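Tungsten-containing formylmethanofuran dehydrogenase 2 subunit C (Methanothermobacter wolfeii, PDB 5T5I) is a subunit of a tungsten-containing enzyme complex that probably helps reduce CO2 to formylmethanofuran, the first step of methanogenesis from CO2. Local coordinates at residues Ser2-Thr7 with Phe52-Glu57. Numbering follows the deposited sequence.
Sequences SEIILT and FEVSGE
I5 with S55, and T7 with E53, each pair through both backbone amide and carbonyl, which makes strands 3-7 and 52-56 antiparallel neighbours, their axes 4.6 Å apart and their directions 162° from one another. The T7 pair is held by E53 N to T7 O at 2.8 Å and by the return bond from T7 N to E53 O; I5 and S55 exchange the same two bonds. The register persists beyond the strand, where E57 N donates to E3 O (3.1 Å, 167° at the hydrogen). I4 faces G56 in a non-hydrogen-bonded pair with the CA atoms only 4.5 Å apart; a CB on G56 would collide with E3 O and I4 CA, and at the backbone angles of G56 it would also press on S55 O.

The side chains divide by face. L6 and V54 run next to each other on one face, and L6 CD2 rests against both valine methyls, V54 CG2 lying 3.9 Å away. L6 CB meets the F52 ring obliquely at CD2. I4 touches V54 CG1 loosely through CG2, while its CG1, beside the backbone N (chi1 -69°), comes within 3.6 Å of E57 O, a buried carbonyl with no hydrogen-bond partner. The other face carries I5, T7, S55 and E53, where S55 OG approaches I5 CB and the CB atoms of T7 and E53 touch. E57, extended beyond CG, brings its carboxylate to S2, with OE1 3.6 Å from S2 OG and OE2 near S2 CA, a contact without a hydrogen bond.

Strand 3-8 joins 52-56, an outermost strand within this chain, to parallel strand 66-69, bonded through I4 and L6, and the parallel strands after it, consistent with a parallel beta-helix. F26 of helix 23-26 covers I4 and L6, while I31 and I34 of helix 31-35 pack on V54.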
loop_
_atom_site.group_PDB
_atom_site.type_symbol
_atom_site.label_atom_id
_atom_site.label_comp_id
_atom_site.label_asym_id
_atom_site.label_seq_id
_atom_site.Cartn_x
_atom_site.Cartn_y
_atom_site.Cartn_z
ATOM N N SER C 2 -58.490 -21.176 -29.056
ATOM C CA SER C 2 -58.262 -22.538 -29.525
ATOM C C SER C 2 -56.837 -22.982 -29.165
ATOM O O SER C 2 -55.873 -22.300 -29.539
ATOM C CB SER C 2 -58.489 -22.611 -31.030
ATOM O OG SER C 2 -59.861 -22.431 -31.335
ATOM N N GLU C 3 -56.707 -24.103 -28.413
ATOM C CA GLU C 3 -55.408 -24.620 -27.959
ATOM C C GLU C 3 -54.910 -25.755 -28.856
ATOM O O GLU C 3 -55.685 -26.661 -29.160
ATOM C CB GLU C 3 -55.500 -25.144 -26.513
ATOM C CG GLU C 3 -55.952 -24.109 -25.496
ATOM C CD GLU C 3 -55.831 -24.531 -24.041
ATOM O OE1 GLU C 3 -55.684 -25.746 -23.772
ATOM O OE2 GLU C 3 -55.887 -23.637 -23.164
ATOM N N ILE C 4 -53.631 -25.688 -29.290
ATOM C CA ILE C 4 -52.954 -26.728 -30.076
ATOM C C ILE C 4 -51.796 -27.196 -29.180
ATOM O O ILE C 4 -50.968 -26.377 -28.778
ATOM C CB ILE C 4 -52.501 -26.216 -31.474
ATOM C CG1 ILE C 4 -53.742 -25.944 -32.356
ATOM C CG2 ILE C 4 -51.566 -27.231 -32.161
ATOM C CD1 ILE C 4 -53.520 -24.982 -33.482
ATOM N N ILE C 5 -51.778 -28.492 -28.827
ATOM C CA ILE C 5 -50.800 -29.059 -27.898
ATOM C C ILE C 5 -49.689 -29.781 -28.639
ATOM O O ILE C 5 -49.969 -30.707 -29.401
ATOM C CB ILE C 5 -51.471 -30.031 -26.879
ATOM C CG1 ILE C 5 -52.823 -29.494 -26.322
ATOM C CG2 ILE C 5 -50.502 -30.381 -25.734
ATOM C CD1 ILE C 5 -52.764 -28.184 -25.614
ATOM N N LEU C 6 -48.427 -29.397 -28.369
ATOM C CA LEU C 6 -47.248 -30.056 -28.913
ATOM C C LEU C 6 -46.572 -30.768 -27.747
ATOM O O LEU C 6 -46.123 -30.105 -26.815
ATOM C CB LEU C 6 -46.255 -29.068 -29.546
ATOM C CG LEU C 6 -46.721 -28.196 -30.711
ATOM C CD1 LEU C 6 -45.522 -27.447 -31.314
ATOM C CD2 LEU C 6 -47.385 -29.009 -31.780
ATOM N N THR C 7 -46.518 -32.102 -27.770
ATOM C CA THR C 7 -45.889 -32.859 -26.684
ATOM C C THR C 7 -44.584 -33.370 -27.239
ATOM O O THR C 7 -44.601 -34.188 -28.159
ATOM C CB THR C 7 -46.795 -33.970 -26.181
ATOM O OG1 THR C 7 -48.070 -33.410 -25.879
ATOM C CG2 THR C 7 -46.237 -34.656 -24.946
ATOM N N PHE C 52 -42.564 -34.236 -32.296
ATOM C CA PHE C 52 -43.651 -33.813 -31.415
ATOM C C PHE C 52 -44.925 -34.574 -31.704
ATOM O O PHE C 52 -45.254 -34.773 -32.874
ATOM C CB PHE C 52 -43.984 -32.318 -31.609
ATOM C CG PHE C 52 -42.871 -31.372 -31.233
ATOM C CD1 PHE C 52 -41.898 -31.016 -32.154
ATOM C CD2 PHE C 52 -42.794 -30.847 -29.956
ATOM C CE1 PHE C 52 -40.857 -30.161 -31.797
ATOM C CE2 PHE C 52 -41.753 -30.003 -29.597
ATOM C CZ PHE C 52 -40.780 -29.677 -30.511
ATOM N N GLU C 53 -45.688 -34.919 -30.649
ATOM C CA GLU C 53 -47.037 -35.458 -30.809
ATOM C C GLU C 53 -47.879 -34.181 -30.961
ATOM O O GLU C 53 -47.522 -33.168 -30.349
ATOM C CB GLU C 53 -47.513 -36.240 -29.572
ATOM C CG GLU C 53 -46.639 -37.418 -29.164
ATOM C CD GLU C 53 -46.771 -38.679 -29.996
ATOM O OE1 GLU C 53 -47.518 -38.670 -31.002
ATOM O OE2 GLU C 53 -46.120 -39.685 -29.634
ATOM N N VAL C 54 -48.925 -34.188 -31.796
ATOM C CA VAL C 54 -49.771 -33.006 -32.025
ATOM C C VAL C 54 -51.244 -33.359 -31.776
ATOM O O VAL C 54 -51.711 -34.385 -32.263
ATOM C CB VAL C 54 -49.583 -32.415 -33.452
ATOM C CG1 VAL C 54 -50.317 -31.077 -33.596
ATOM C CG2 VAL C 54 -48.099 -32.245 -33.803
ATOM N N SER C 55 -51.972 -32.485 -31.043
ATOM C CA SER C 55 -53.404 -32.621 -30.770
ATOM C C SER C 55 -54.031 -31.233 -30.526
ATOM O O SER C 55 -53.308 -30.236 -30.422
ATOM C CB SER C 55 -53.645 -33.522 -29.558
ATOM O OG SER C 55 -53.119 -32.960 -28.370
ATOM N N GLY C 56 -55.359 -31.188 -30.441
ATOM C CA GLY C 56 -56.094 -29.958 -30.166
ATOM C C GLY C 56 -57.064 -29.538 -31.243
ATOM O O GLY C 56 -57.499 -30.364 -32.046
ATOM N N GLU C 57 -57.396 -28.236 -31.270
ATOM C CA GLU C 57 -58.393 -27.676 -32.191
ATOM C C GLU C 57 -57.820 -26.609 -33.135
ATOM O O GLU C 57 -57.315 -25.591 -32.668
ATOM C CB GLU C 57 -59.615 -27.102 -31.424
ATOM C CG GLU C 57 -59.298 -26.292 -30.169
ATOM C CD GLU C 57 -60.484 -25.631 -29.488
ATOM O OE1 GLU C 57 -61.518 -25.397 -30.155
ATOM O OE2 GLU C 57 -60.363 -25.322 -28.280
#